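Local coordinates for protein CG11900 (Drosophila melanogaster, PDB 3NQW) that hydrolyses the alarmone ppGpp to GDP and diphosphate with the help of a manganese ion and acts in the fly's response to starvation, at residues F9-Q23 with L56-A70. Residues are numbered along the deposited sequence; the frame is centred on the assembly and turned at random.
Sequences FMECLQYAAFKHRQQ and LMAALLHDVVEDTDA. With MN (manganese (II) ion), chain C.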
ATOM      1  N   PHE A   9      11.215  -3.598   2.919  1.00 50.19           N
ATOM      2  CA  PHE A   9       9.898  -3.140   3.349  1.00 49.49           C
ATOM      3  C   PHE A   9       9.052  -2.750   2.135  1.00 49.24           C
ATOM      4  O   PHE A   9       7.826  -2.826   2.148  1.00 48.82           O
ATOM      5  CB  PHE A   9      10.038  -1.947   4.280  1.00 47.90           C
ATOM      6  CG  PHE A   9       8.726  -1.376   4.711  1.00 51.24           C
ATOM      7  CD1 PHE A   9       8.207  -0.238   4.097  1.00 52.19           C
ATOM      8  CD2 PHE A   9       8.020  -1.952   5.759  1.00 51.15           C
ATOM      9  CE1 PHE A   9       7.000   0.329   4.531  1.00 52.08           C
ATOM     10  CE2 PHE A   9       6.812  -1.396   6.203  1.00 52.01           C
ATOM     11  CZ  PHE A   9       6.300  -0.249   5.589  1.00 51.57           C
ATOM     12  N   MET A  10       9.720  -2.350   1.070  1.00 49.46           N
ATOM     13  CA  MET A  10       9.014  -1.949  -0.108  1.00 50.62           C
ATOM     14  C   MET A  10       8.616  -3.173  -0.917  1.00 52.52           C
ATOM     15  O   MET A  10       7.521  -3.225  -1.500  1.00 50.68           O
ATOM     16  CB  MET A  10       9.891  -0.980  -0.891  1.00 51.94           C
ATOM     17  CG  MET A  10      10.156   0.354  -0.124  1.00 52.06           C
ATOM     18  SD  MET A  10       8.641   1.239   0.447  1.00 53.57           S
ATOM     19  CE  MET A  10       7.818   1.645  -1.094  1.00 52.38           C
ATOM     20  N   GLU A  11       9.498  -4.172  -0.935  1.00 53.64           N
ATOM     21  CA  GLU A  11       9.230  -5.427  -1.643  1.00 52.89           C
ATOM     22  C   GLU A  11       8.137  -6.191  -0.889  1.00 51.93           C
ATOM     23  O   GLU A  11       7.394  -6.999  -1.464  1.00 50.98           O
ATOM     24  CB  GLU A  11      10.491  -6.274  -1.698  1.00 54.99           C
ATOM     25  CG  GLU A  11      10.337  -7.422  -2.644  1.00 58.63           C
ATOM     26  CD  GLU A  11      11.446  -8.419  -2.503  1.00 61.32           C
ATOM     27  OE1 GLU A  11      11.932  -8.625  -1.370  1.00 63.70           O
ATOM     28  OE2 GLU A  11      11.823  -9.017  -3.525  1.00 64.73           O
ATOM     29  N   CYS A  12       8.067  -5.929   0.413  1.00 50.13           N
ATOM     30  CA  CYS A  12       7.067  -6.545   1.245  1.00 49.53           C
ATOM     31  C   CYS A  12       5.732  -5.828   1.047  1.00 50.94           C
ATOM     32  O   CYS A  12       4.673  -6.461   0.982  1.00 51.54           O
ATOM     33  CB  CYS A  12       7.480  -6.482   2.706  1.00 46.87           C
ATOM     34  SG  CYS A  12       6.209  -7.146   3.799  1.00 51.12           S
ATOM     35  N   LEU A  13       5.786  -4.501   0.963  1.00 51.34           N
ATOM     36  CA  LEU A  13       4.592  -3.680   0.753  1.00 50.90           C
ATOM     37  C   LEU A  13       3.998  -4.090  -0.583  1.00 51.32           C
ATOM     38  O   LEU A  13       2.789  -4.267  -0.725  1.00 49.36           O
ATOM     39  CB  LEU A  13       4.970  -2.200   0.672  1.00 51.39           C
ATOM     40  CG  LEU A  13       3.937  -1.124   1.021  1.00 50.35           C
ATOM     41  CD1 LEU A  13       4.136   0.053   0.086  1.00 48.55           C
ATOM     42  CD2 LEU A  13       2.536  -1.672   0.909  1.00 50.70           C
ATOM     43  N   GLN A  14       4.888  -4.225  -1.560  1.00 51.30           N
ATOM     44  CA  GLN A  14       4.534  -4.612  -2.915  1.00 51.41           C
ATOM     45  C   GLN A  14       3.940  -6.009  -2.916  1.00 51.67           C
ATOM     46  O   GLN A  14       2.924  -6.272  -3.557  1.00 51.37           O
ATOM     47  CB  GLN A  14       5.788  -4.588  -3.787  1.00 51.01           C
ATOM     48  CG  GLN A  14       5.530  -4.788  -5.273  1.00 54.44           C
ATOM     49  CD  GLN A  14       6.786  -4.557  -6.120  1.00 56.44           C
ATOM     50  OE1 GLN A  14       7.628  -5.452  -6.291  1.00 55.40           O
ATOM     51  NE2 GLN A  14       6.926  -3.336  -6.632  1.00 57.00           N
ATOM     52  N   TYR A  15       4.579  -6.905  -2.177  1.00 52.28           N
ATOM     53  CA  TYR A  15       4.118  -8.277  -2.110  1.00 52.04           C
ATOM     54  C   TYR A  15       2.732  -8.371  -1.460  1.00 49.05           C
ATOM     55  O   TYR A  15       1.839  -9.041  -1.976  1.00 46.02           O
ATOM     56  CB  TYR A  15       5.142  -9.108  -1.352  1.00 55.03           C
ATOM     57  CG  TYR A  15       4.790 -10.562  -1.283  1.00 59.55           C
ATOM     58  CD1 TYR A  15       4.563 -11.179  -0.057  1.00 60.52           C
ATOM     59  CD2 TYR A  15       4.696 -11.330  -2.441  1.00 60.97           C
ATOM     60  CE1 TYR A  15       4.257 -12.523   0.019  1.00 62.56           C
ATOM     61  CE2 TYR A  15       4.390 -12.677  -2.372  1.00 63.29           C
ATOM     62  CZ  TYR A  15       4.171 -13.266  -1.138  1.00 63.58           C
ATOM     63  OH  TYR A  15       3.864 -14.604  -1.059  1.00 66.65           O
ATOM     64  N   ALA A  16       2.554  -7.695  -0.333  1.00 47.58           N
ATOM     65  CA  ALA A  16       1.262  -7.698   0.323  1.00 48.37           C
ATOM     66  C   ALA A  16       0.210  -7.234  -0.703  1.00 49.33           C
ATOM     67  O   ALA A  16      -0.792  -7.907  -0.930  1.00 48.98           O
ATOM     68  CB  ALA A  16       1.283  -6.761   1.529  1.00 48.72           C
ATOM     69  N   ALA A  17       0.473  -6.090  -1.333  1.00 50.57           N
ATOM     70  CA  ALA A  17      -0.398  -5.480  -2.342  1.00 51.27           C
ATOM     71  C   ALA A  17      -0.737  -6.370  -3.542  1.00 52.78           C
ATOM     72  O   ALA A  17      -1.803  -6.234  -4.154  1.00 52.44           O
ATOM     73  CB  ALA A  17       0.249  -4.193  -2.845  1.00 52.00           C
ATOM     74  N   PHE A  18       0.189  -7.260  -3.883  1.00 54.47           N
ATOM     75  CA  PHE A  18       0.029  -8.164  -5.010  1.00 55.04           C
ATOM     76  C   PHE A  18      -0.836  -9.375  -4.694  1.00 54.81           C
ATOM     77  O   PHE A  18      -1.797  -9.670  -5.401  1.00 55.35           O
ATOM     78  CB  PHE A  18       1.394  -8.656  -5.473  1.00 56.91           C
ATOM     79  CG  PHE A  18       1.314  -9.594  -6.618  1.00 59.13           C
ATOM     80  CD1 PHE A  18       0.775  -9.170  -7.823  1.00 59.84           C
ATOM     81  CD2 PHE A  18       1.721 -10.918  -6.487  1.00 60.18           C
ATOM     82  CE1 PHE A  18       0.635 -10.048  -8.892  1.00 60.64           C
ATOM     83  CE2 PHE A  18       1.587 -11.816  -7.555  1.00 60.99           C
ATOM     84  CZ  PHE A  18       1.043 -11.377  -8.758  1.00 61.51           C
ATOM     85  N   LYS A  19      -0.466 -10.077  -3.630  1.00 53.87           N
ATOM     86  CA  LYS A  19      -1.171 -11.272  -3.188  1.00 54.99           C
ATOM     87  C   LYS A  19      -2.636 -10.956  -2.849  1.00 57.01           C
ATOM     88  O   LYS A  19      -3.537 -11.756  -3.116  1.00 57.36           O
ATOM     89  CB  LYS A  19      -0.459 -11.863  -1.960  1.00 53.27           C
ATOM     90  CG  LYS A  19       1.030 -12.193  -2.149  1.00 49.77           C
ATOM     91  CD  LYS A  19       1.281 -13.618  -2.638  1.00 48.53           C
ATOM     92  CE  LYS A  19       0.976 -13.811  -4.109  1.00 50.29           C
ATOM     93  NZ  LYS A  19       1.301 -15.196  -4.571  1.00 49.64           N
ATOM     94  N   HIS A  20      -2.872  -9.786  -2.263  1.00 57.29           N
ATOM     95  CA  HIS A  20      -4.226  -9.376  -1.903  1.00 57.69           C
ATOM     96  C   HIS A  20      -4.989  -8.741  -3.082  1.00 57.63           C
ATOM     97  O   HIS A  20      -6.207  -8.645  -3.034  1.00 56.93           O
ATOM     98  CB  HIS A  20      -4.188  -8.369  -0.741  1.00 58.38           C
ATOM     99  CG  HIS A  20      -3.850  -8.965   0.590  1.00 59.47           C
ATOM    100  ND1 HIS A  20      -4.706  -9.810   1.271  1.00 60.39           N
ATOM    101  CD2 HIS A  20      -2.774  -8.801   1.399  1.00 59.83           C
ATOM    102  CE1 HIS A  20      -4.176 -10.131   2.434  1.00 60.72           C
ATOM    103  NE2 HIS A  20      -3.000  -9.531   2.540  1.00 59.48           N
ATOM    104  N   ARG A  21      -4.279  -8.326  -4.131  1.00 57.40           N
ATOM    105  CA  ARG A  21      -4.876  -7.658  -5.290  1.00 58.99           C
ATOM    106  C   ARG A  21      -6.342  -7.936  -5.635  1.00 61.13           C
ATOM    107  O   ARG A  21      -7.068  -7.020  -6.048  1.00 61.00           O
ATOM    108  CB  ARG A  21      -4.021  -7.894  -6.534  1.00 58.90           C
ATOM    109  CG  ARG A  21      -4.047  -9.303  -7.085  1.00 61.07           C
ATOM    110  CD  ARG A  21      -3.251  -9.358  -8.385  1.00 62.98           C
ATOM    111  NE  ARG A  21      -3.113 -10.707  -8.945  1.00 65.11           N
ATOM    112  CZ  ARG A  21      -2.626 -11.758  -8.288  1.00 64.54           C
ATOM    113  NH1 ARG A  21      -2.542 -12.935  -8.891  1.00 65.11           N
ATOM    114  NH2 ARG A  21      -2.234 -11.636  -7.028  1.00 64.51           N
ATOM    115  N   GLN A  22      -6.777  -9.186  -5.468  1.00 63.45           N
ATOM    116  CA  GLN A  22      -8.162  -9.602  -5.775  1.00 63.32           C
ATOM    117  C   GLN A  22      -9.106  -9.543  -4.573  1.00 63.91           C
ATOM    118  O   GLN A  22     -10.329  -9.470  -4.731  1.00 62.86           O
ATOM    119  CB  GLN A  22      -8.172 -11.032  -6.345  1.00 62.62           C
ATOM    120  CG  GLN A  22      -7.597 -11.178  -7.757  1.00 63.58           C
ATOM    121  CD  GLN A  22      -7.312 -12.631  -8.130  1.00 65.13           C
ATOM    122  OE1 GLN A  22      -8.170 -13.505  -7.976  1.00 66.70           O
ATOM    123  NE2 GLN A  22      -6.103 -12.892  -8.628  1.00 64.31           N
ATOM    124  N   GLN A  23      -8.531  -9.557  -3.374  1.00 64.89           N
ATOM    125  CA  GLN A  23      -9.310  -9.533  -2.141  1.00 65.92           C
ATOM    126  C   GLN A  23      -9.889  -8.163  -1.829  1.00 67.12           C
ATOM    127  O   GLN A  23      -9.231  -7.143  -2.016  1.00 67.68           O
ATOM    128  CB  GLN A  23      -8.435 -10.013  -0.991  1.00 64.53           C
ATOM    129  CG  GLN A  23      -9.176 -10.295   0.290  1.00 64.21           C
ATOM    130  CD  GLN A  23      -8.305 -11.033   1.283  1.00 65.36           C
ATOM    131  OE1 GLN A  23      -7.147 -10.672   1.501  1.00 65.09           O
ATOM    132  NE2 GLN A  23      -8.853 -12.075   1.888  1.00 66.68           N
ATOM    133  N   LEU A  56       6.616  -3.890  11.306  1.00 51.77           N
ATOM    134  CA  LEU A  56       5.918  -3.192  10.232  1.00 51.35           C
ATOM    135  C   LEU A  56       5.634  -4.112   9.041  1.00 50.65           C
ATOM    136  O   LEU A  56       4.499  -4.222   8.590  1.00 50.85           O
ATOM    137  CB  LEU A  56       6.742  -1.980   9.783  1.00 49.98           C
ATOM    138  CG  LEU A  56       6.978  -0.920  10.863  1.00 50.12           C
ATOM    139  CD1 LEU A  56       7.911   0.156  10.328  1.00 48.99           C
ATOM    140  CD2 LEU A  56       5.644  -0.318  11.303  1.00 47.39           C
ATOM    141  N   MET A  57       6.660  -4.776   8.529  1.00 49.87           N
ATOM    142  CA  MET A  57       6.451  -5.677   7.411  1.00 49.23           C
ATOM    143  C   MET A  57       5.543  -6.831   7.837  1.00 48.34           C
ATOM    144  O   MET A  57       4.619  -7.189   7.120  1.00 48.56           O
ATOM    145  CB  MET A  57       7.785  -6.211   6.920  1.00 49.91           C
ATOM    146  CG  MET A  57       8.777  -5.125   6.555  1.00 48.87           C
ATOM    147  SD  MET A  57      10.421  -5.826   6.416  1.00 50.70           S
ATOM    148  CE  MET A  57      10.281  -6.612   4.864  1.00 45.83           C
ATOM    149  N   ALA A  58       5.798  -7.408   9.005  1.00 47.50           N
ATOM    150  CA  ALA A  58       4.976  -8.507   9.481  1.00 46.86           C
ATOM    151  C   ALA A  58       3.494  -8.106   9.432  1.00 47.78           C
ATOM    152  O   ALA A  58       2.636  -8.904   9.048  1.00 47.54           O
ATOM    153  CB  ALA A  58       5.390  -8.897  10.911  1.00 44.29           C
ATOM    154  N   ALA A  59       3.200  -6.861   9.812  1.00 49.58           N
ATOM    155  CA  ALA A  59       1.826  -6.334   9.814  1.00 49.20           C
ATOM    156  C   ALA A  59       1.281  -6.221   8.391  1.00 48.44           C
ATOM    157  O   ALA A  59       0.118  -6.524   8.141  1.00 49.79           O
ATOM    158  CB  ALA A  59       1.783  -4.970  10.491  1.00 48.10           C
ATOM    159  N   LEU A  60       2.116  -5.778   7.461  1.00 46.80           N
ATOM    160  CA  LEU A  60       1.681  -5.672   6.076  1.00 48.16           C
ATOM    161  C   LEU A  60       1.295  -7.067   5.549  1.00 49.13           C
ATOM    162  O   LEU A  60       0.433  -7.210   4.671  1.00 48.47           O
ATOM    163  CB  LEU A  60       2.796  -5.068   5.207  1.00 45.38           C
ATOM    164  CG  LEU A  60       2.950  -3.541   5.272  1.00 43.79           C
ATOM    165  CD1 LEU A  60       4.126  -3.075   4.444  1.00 44.45           C
ATOM    166  CD2 LEU A  60       1.675  -2.893   4.779  1.00 43.24           C
ATOM    167  N   LEU A  61       1.918  -8.085   6.143  1.00 50.91           N
ATOM    168  CA  LEU A  61       1.741  -9.488   5.773  1.00 51.26           C
ATOM    169  C   LEU A  61       0.955 -10.343   6.763  1.00 53.51           C
ATOM    170  O   LEU A  61       0.923 -11.570   6.642  1.00 53.98           O
ATOM    171  CB  LEU A  61       3.112 -10.126   5.582  1.00 50.44           C
ATOM    172  CG  LEU A  61       4.066  -9.493   4.573  1.00 49.92           C
ATOM    173  CD1 LEU A  61       5.313 -10.325   4.520  1.00 48.05           C
ATOM    174  CD2 LEU A  61       3.422  -9.405   3.190  1.00 51.57           C
ATOM    175  N   HIS A  62       0.325  -9.700   7.737  1.00 55.51           N
ATOM    176  CA  HIS A  62      -0.447 -10.397   8.749  1.00 56.72           C
ATOM    177  C   HIS A  62      -1.690 -11.129   8.231  1.00 58.57           C
ATOM    178  O   HIS A  62      -2.329 -11.846   8.993  1.00 61.36           O
ATOM    179  CB  HIS A  62      -0.868  -9.416   9.833  1.00 55.85           C
ATOM    180  CG  HIS A  62      -2.077  -8.616   9.485  1.00 55.27           C
ATOM    181  ND1 HIS A  62      -3.233  -8.656  10.238  1.00 54.98           N
ATOM    182  CD2 HIS A  62      -2.309  -7.730   8.492  1.00 56.82           C
ATOM    183  CE1 HIS A  62      -4.118  -7.828   9.724  1.00 55.59           C
ATOM    184  NE2 HIS A  62      -3.581  -7.250   8.659  1.00 58.41           N
ATOM    185  N   ASP A  63      -2.058 -10.951   6.965  1.00 59.56           N
ATOM    186  CA  ASP A  63      -3.229 -11.653   6.433  1.00 58.63           C
ATOM    187  C   ASP A  63      -2.923 -12.456   5.165  1.00 57.74           C
ATOM    188  O   ASP A  63      -3.742 -13.262   4.754  1.00 56.07           O
ATOM    189  CB  ASP A  63      -4.406 -10.680   6.184  1.00 59.71           C
ATOM    190  CG  ASP A  63      -5.254 -10.413   7.455  1.00 62.42           C
ATOM    191  OD1 ASP A  63      -5.353 -11.294   8.342  1.00 64.24           O
ATOM    192  OD2 ASP A  63      -5.854  -9.320   7.561  1.00 62.83           O
ATOM    193  N   VAL A  64      -1.750 -12.257   4.557  1.00 57.79           N
ATOM    194  CA  VAL A  64      -1.413 -13.003   3.340  1.00 57.99           C
ATOM    195  C   VAL A  64      -1.362 -14.503   3.541  1.00 58.65           C
ATOM    196  O   VAL A  64      -2.081 -15.252   2.881  1.00 58.91           O
ATOM    197  CB  VAL A  64      -0.050 -12.612   2.730  1.00 55.94           C
ATOM    198  CG1 VAL A  64      -0.132 -11.239   2.114  1.00 56.80           C
ATOM    199  CG2 VAL A  64       1.037 -12.681   3.780  1.00 56.01           C
ATOM    200  N   VAL A  65      -0.511 -14.955   4.452  1.00 59.06           N
ATOM    201  CA  VAL A  65      -0.380 -16.383   4.658  1.00 61.14           C
ATOM    202  C   VAL A  65      -1.714 -17.061   4.965  1.00 63.29           C
ATOM    203  O   VAL A  65      -1.874 -18.259   4.720  1.00 63.57           O
ATOM    204  CB  VAL A  65       0.621 -16.699   5.784  1.00 59.80           C
ATOM    205  CG1 VAL A  65       0.826 -18.196   5.875  1.00 56.73           C
ATOM    206  CG2 VAL A  65       1.946 -15.999   5.521  1.00 58.37           C
ATOM    207  N   GLU A  66      -2.673 -16.289   5.471  1.00 64.81           N
ATOM    208  CA  GLU A  66      -3.986 -16.821   5.829  1.00 65.71           C
ATOM    209  C   GLU A  66      -5.089 -16.607   4.792  1.00 65.21           C
ATOM    210  O   GLU A  66      -5.950 -17.466   4.633  1.00 64.99           O
ATOM    211  CB  GLU A  66      -4.455 -16.234   7.174  1.00 67.81           C
ATOM    212  CG  GLU A  66      -5.375 -17.174   7.967  1.00 70.84           C
ATOM    213  CD  GLU A  66      -6.366 -16.477   8.896  1.00 72.12           C
ATOM    214  OE1 GLU A  66      -7.391 -17.123   9.225  1.00 71.58           O
ATOM    215  OE2 GLU A  66      -6.128 -15.312   9.304  1.00 72.07           O
ATOM    216  N   ASP A  67      -5.085 -15.476   4.096  1.00 66.85           N
ATOM    217  CA  ASP A  67      -6.136 -15.221   3.114  1.00 67.48           C
ATOM    218  C   ASP A  67      -5.717 -15.487   1.674  1.00 66.64           C
ATOM    219  O   ASP A  67      -6.481 -16.053   0.901  1.00 66.56           O
ATOM    220  CB  ASP A  67      -6.636 -13.779   3.223  1.00 70.07           C
ATOM    221  CG  ASP A  67      -7.105 -13.421   4.623  1.00 73.17           C
ATOM    222  OD1 ASP A  67      -7.904 -14.191   5.209  1.00 74.07           O
ATOM    223  OD2 ASP A  67      -6.680 -12.357   5.131  1.00 75.77           O
ATOM    224  N   THR A  68      -4.510 -15.057   1.317  1.00 66.17           N
ATOM    225  CA  THR A  68      -3.985 -15.242  -0.034  1.00 66.10           C
ATOM    226  C   THR A  68      -3.391 -16.644  -0.229  1.00 67.04           C
ATOM    227  O   THR A  68      -3.507 -17.512   0.643  1.00 66.25           O
ATOM    228  CB  THR A  68      -2.885 -14.211  -0.345  1.00 65.35           C
ATOM    229  OG1 THR A  68      -1.763 -14.430   0.520  1.00 65.67           O
ATOM    230  CG2 THR A  68      -3.405 -12.800  -0.140  1.00 65.38           C
ATOM    231  N   ASP A  69      -2.766 -16.866  -1.384  1.00 67.70           N
ATOM    232  CA  ASP A  69      -2.148 -18.151  -1.672  1.00 67.38           C
ATOM    233  C   ASP A  69      -0.654 -18.121  -1.353  1.00 66.88           C
ATOM    234  O   ASP A  69       0.136 -18.815  -1.975  1.00 67.99           O
ATOM    235  CB  ASP A  69      -2.385 -18.565  -3.138  1.00 70.08           C
ATOM    236  CG  ASP A  69      -1.585 -17.737  -4.139  1.00 73.53           C
ATOM    237  OD1 ASP A  69      -1.907 -16.541  -4.336  1.00 77.39           O
ATOM    238  OD2 ASP A  69      -0.636 -18.291  -4.747  1.00 73.67           O
ATOM    239  N   ALA A  70      -0.275 -17.310  -0.375  1.00 66.50           N
ATOM    240  CA  ALA A  70       1.113 -17.215   0.040  1.00 66.54           C
ATOM    241  C   ALA A  70       1.363 -18.210   1.191  1.00 67.94           C
ATOM    242  O   ALA A  70       0.412 -18.700   1.817  1.00 69.08           O
ATOM    243  CB  ALA A  70       1.418 -15.795   0.488  1.00 64.53           C
TER
HETATM  244 MN    MN C 300      -6.503  -8.376   9.482  1.00 51.61          MN
HETATM  245  O   HOH W   1      -1.311  -9.478   4.647  1.00 31.20           O
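Leu60 fits as a knob into the hole formed by Phe9, Cys12, Leu13 and Ala16, joining helix 9-19 to residues 56-70, which carry the His62-Asp63 pair of this HD-domain hydrolase. Helix 9-19 and helix 56-60 run nearly parallel, their axes 11° apart. The Phe9 ring, with CG anti to the backbone N (chi1 177°), swings over to the second helix, where Met57 CG lies at its edge near the ring plane and Leu60 CD1 approaches CE2 obliquely. Cys12 points its sulfur at the branch of Leu61, while its CB meets Met57 CE. Further along, Ala16 CB rests on the carbonyl of Leu60, and Leu61 CD2 comes to the edge of the Tyr15 ring.

Past the end of helix 56-60, where Leu61 leaves helical geometry, His20 takes over. Thr68 CG2 sits over one face of the His20 imidazole, a CH-pi contact 3.8 Å from the centroid, and Val64 CG1 is 3.4 Å from His20 NE2. Two in-plane partners hold the ring's rotation: Gln23 OE1 accepts from His20 ND1 at 2.6 Å, and a water lies 2.7 Å from His20 NE2. That water also donates to Leu60 O and accepts from Asp63 N. Asp63 OD2 binds manganese at 2.2 Å, as does Asp123; His36 also belongs to the metal site. The His20 ring also meets that of Tyr33, which hydrogen-bonds to Asp63 OD2, so His20 is second-shell by both routes. Helix 64-67 carries Glu66 and Asp67, which probably act as nucleophiles, and Asp67 CB packs against the Gln23 amide. At the outer end Lys19, its chain bent at chi2 and chi3, reaches Asp69 in a weak salt bridge, NZ to OD1 3.5 Å. Thr68 OG1 donates a hydrogen bond to Val64 O from above the carbonyl plane, 46° out of it, with CG2 left against His20.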